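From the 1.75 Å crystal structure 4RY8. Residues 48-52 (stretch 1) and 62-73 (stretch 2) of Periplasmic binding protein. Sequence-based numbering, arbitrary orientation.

Stretch 1, residues 48-52: LLEAT
Stretch 2 62-73: TMIENFITQRVD

How do the two backbones lie? Residues 48-52 form an extended strand, with phi from -105° to -146° and psi from 123° to 149°. The second stretch enters as a helix already under way at Thr62, with phi near -60° and psi near -40°. The strand and helix axes run nearly antiparallel, at 158° between their N-to-C directions, and approach to 9.4 Å. In register, Leu49 CA lies 9.0 Å from Phe67 CA, and Ala51 CA lies 6.7 Å from Met63 CA, so the backbones are nearer at the Ala51 end, where the strand side chain is a single methyl.

Which apolar side chains meet? Strand alternation turns the CA-to-CB bonds of Leu49 and Ala51 toward the helix and those of Glu50 and Thr52 away. From the other stretch, Met63 and Phe67, four residues and about one helical turn apart, point toward the strand. Phe67 (chi1 -71°, chi2 -54°) reaches both inward strand residues: its CE2 is 3.7 Å from Ala51 CB, which sits at the ring edge, and its CE1 is 3.7 Å from Leu49 CD1, which approaches obliquely. Leu49 is an m,t rotamer (-54°, 174°), and its CD1 also lies 4.0 Å from Val72 CG1, with Val72 in m. Met63 (m,t,t: -67°, 166°, 165°) brings SD to 3.9 Å from Ala51 CB. Contacts of this kind are held by dispersion and the exclusion of water; 286 Å² is buried over both sides.

Do polar atoms join the two stretches? No hydrogen bond crosses between them, and the polar atoms at the contact meet carbon. Thr52 O is 3.3 Å from Met63 CE, Glu50 O is 4.5 Å from Phe67 CZ at the ring edge, and Gln70 OE1 is 3.8 Å from Leu49 CD1. Gln70 has chi1 -62°, chi2 172° and chi3 32°.

What holds the second stretch in shape? Helical bonds run from Asn66 N to Thr62 O (2.8 Å), Phe67 N to Met63 O (3.1 Å), Ile68 N to Ile64 O (2.9 Å), Thr69 N to Glu65 O (3.0 Å) and Gln70 N to Asn66 O (3.0 Å). Thr69 OG1, in m, also donates to Glu65 O at 3.1 Å. Arg71 then leaves helical geometry with phi/psi 47°/55° in a Schellman motif: Arg71 N bonds Ile68 O at 2.7 Å, and Val72 N makes a weak bond to Phe67 O at 3.3 Å. Beyond this turn, Val72 (-61°/157°) points its CA-to-CB bond toward the strand.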

# COMPACT_ATOMS: atom_id res chain seq x y z
N LEU C 48 -7.55 0.44 34.50
CA LEU C 48 -8.10 -0.08 33.27
C LEU C 48 -9.20 -1.08 33.60
O LEU C 48 -8.96 -2.04 34.31
CB LEU C 48 -7.02 -0.76 32.42
CG LEU C 48 -7.41 -1.47 31.12
CD1 LEU C 48 -8.09 -0.51 30.15
CD2 LEU C 48 -6.18 -2.13 30.50
N LEU C 49 -10.39 -0.82 33.07
CA LEU C 49 -11.53 -1.73 33.16
C LEU C 49 -11.70 -2.38 31.79
O LEU C 49 -11.41 -1.75 30.77
CB LEU C 49 -12.81 -0.96 33.54
CG LEU C 49 -12.78 -0.09 34.80
CD1 LEU C 49 -14.05 0.72 34.95
CD2 LEU C 49 -12.54 -0.95 36.03
N GLU C 50 -12.19 -3.61 31.78
CA GLU C 50 -12.21 -4.45 30.59
C GLU C 50 -13.60 -5.10 30.51
O GLU C 50 -14.14 -5.57 31.51
CB GLU C 50 -11.12 -5.54 30.69
CG GLU C 50 -9.92 -5.14 31.56
CD GLU C 50 -8.83 -6.20 31.66
OE1 GLU C 50 -9.13 -7.42 31.51
OE2 GLU C 50 -7.66 -5.81 31.92
N ALA C 51 -14.17 -5.13 29.32
CA ALA C 51 -15.43 -5.87 29.11
C ALA C 51 -15.34 -6.42 27.70
O ALA C 51 -14.85 -5.76 26.80
CB ALA C 51 -16.61 -4.94 29.26
N THR C 52 -15.77 -7.66 27.50
CA THR C 52 -15.62 -8.26 26.18
C THR C 52 -16.95 -8.87 25.88
O THR C 52 -17.50 -9.59 26.71
CB THR C 52 -14.48 -9.31 26.15
OG1 THR C 52 -13.24 -8.70 26.57
CG2 THR C 52 -14.31 -9.94 24.79
N THR C 62 -24.90 -2.68 25.93
CA THR C 62 -25.07 -2.63 27.40
C THR C 62 -23.75 -2.42 28.15
O THR C 62 -23.70 -1.73 29.17
CB THR C 62 -25.73 -3.92 27.98
OG1 THR C 62 -24.74 -4.95 28.16
CG2 THR C 62 -26.81 -4.44 27.10
N MET C 63 -22.66 -3.01 27.66
CA MET C 63 -21.36 -2.80 28.31
C MET C 63 -20.93 -1.33 28.19
O MET C 63 -20.38 -0.76 29.14
CB MET C 63 -20.29 -3.74 27.73
CG MET C 63 -20.53 -5.21 28.05
SD MET C 63 -19.59 -6.43 27.14
CE MET C 63 -19.88 -7.86 28.17
N ILE C 64 -21.16 -0.73 27.03
CA ILE C 64 -20.73 0.65 26.81
C ILE C 64 -21.54 1.54 27.73
O ILE C 64 -21.02 2.38 28.45
CB ILE C 64 -20.85 1.06 25.33
CG1 ILE C 64 -19.77 0.36 24.51
CG2 ILE C 64 -20.74 2.58 25.18
CD1 ILE C 64 -20.02 0.35 23.02
N GLU C 65 -22.84 1.32 27.70
CA GLU C 65 -23.78 1.96 28.59
C GLU C 65 -23.41 1.81 30.08
O GLU C 65 -23.50 2.79 30.83
CB GLU C 65 -25.19 1.44 28.23
CG GLU C 65 -26.26 1.42 29.28
CD GLU C 65 -27.40 0.51 28.83
OE1 GLU C 65 -28.08 -0.07 29.70
OE2 GLU C 65 -27.61 0.35 27.60
N ASN C 66 -22.97 0.63 30.52
CA ASN C 66 -22.55 0.49 31.93
C ASN C 66 -21.41 1.46 32.19
O ASN C 66 -21.40 2.13 33.21
CB ASN C 66 -22.07 -0.94 32.28
CG ASN C 66 -23.19 -1.98 32.17
OD1 ASN C 66 -22.94 -3.18 32.08
ND2 ASN C 66 -24.43 -1.50 32.14
N PHE C 67 -20.46 1.54 31.26
CA PHE C 67 -19.31 2.43 31.48
C PHE C 67 -19.70 3.91 31.43
O PHE C 67 -19.10 4.74 32.15
CB PHE C 67 -18.16 2.08 30.54
CG PHE C 67 -17.49 0.78 30.89
CD1 PHE C 67 -17.01 0.56 32.17
CD2 PHE C 67 -17.38 -0.24 29.95
CE1 PHE C 67 -16.41 -0.64 32.51
CE2 PHE C 67 -16.78 -1.44 30.29
CZ PHE C 67 -16.31 -1.64 31.57
N ILE C 68 -20.71 4.25 30.62
CA ILE C 68 -21.25 5.62 30.59
C ILE C 68 -21.82 5.99 31.96
O ILE C 68 -21.43 7.01 32.57
CB ILE C 68 -22.30 5.83 29.48
CG1 ILE C 68 -21.60 5.83 28.12
CG2 ILE C 68 -23.00 7.17 29.66
CD1 ILE C 68 -22.50 5.75 26.90
N THR C 69 -22.70 5.14 32.46
CA THR C 69 -23.29 5.29 33.80
C THR C 69 -22.22 5.46 34.88
O THR C 69 -22.32 6.35 35.71
CB THR C 69 -24.15 4.08 34.14
OG1 THR C 69 -25.18 3.98 33.14
CG2 THR C 69 -24.79 4.23 35.53
N GLN C 70 -21.20 4.61 34.85
CA GLN C 70 -20.07 4.74 35.78
C GLN C 70 -19.24 6.03 35.57
O GLN C 70 -18.35 6.34 36.38
CB GLN C 70 -19.16 3.51 35.67
CG GLN C 70 -19.83 2.18 36.04
CD GLN C 70 -18.95 0.99 35.72
OE1 GLN C 70 -17.72 1.08 35.80
NE2 GLN C 70 -19.57 -0.14 35.34
N ARG C 71 -19.52 6.78 34.49
CA ARG C 71 -18.79 7.98 34.14
C ARG C 71 -17.27 7.73 34.22
O ARG C 71 -16.55 8.42 34.93
CB ARG C 71 -19.12 9.17 35.05
CG ARG C 71 -20.57 9.34 35.48
CD ARG C 71 -20.62 9.96 36.88
NE ARG C 71 -21.95 10.36 37.30
CZ ARG C 71 -22.24 10.89 38.49
NH1 ARG C 71 -21.27 11.08 39.39
NH2 ARG C 71 -23.49 11.23 38.80
N VAL C 72 -16.80 6.71 33.51
CA VAL C 72 -15.35 6.56 33.30
C VAL C 72 -14.83 7.79 32.55
O VAL C 72 -15.59 8.51 31.90
CB VAL C 72 -15.02 5.27 32.50
CG1 VAL C 72 -15.48 4.03 33.28
CG2 VAL C 72 -15.66 5.29 31.11
N ASP C 73 -13.54 8.05 32.69
CA ASP C 73 -12.89 9.12 32.00
C ASP C 73 -12.84 8.91 30.46
O ASP C 73 -12.96 9.86 29.66
CB ASP C 73 -11.49 9.32 32.60
CG ASP C 73 -11.54 9.71 34.05
OD1 ASP C 73 -11.60 8.83 34.94
OD2 ASP C 73 -11.57 10.93 34.30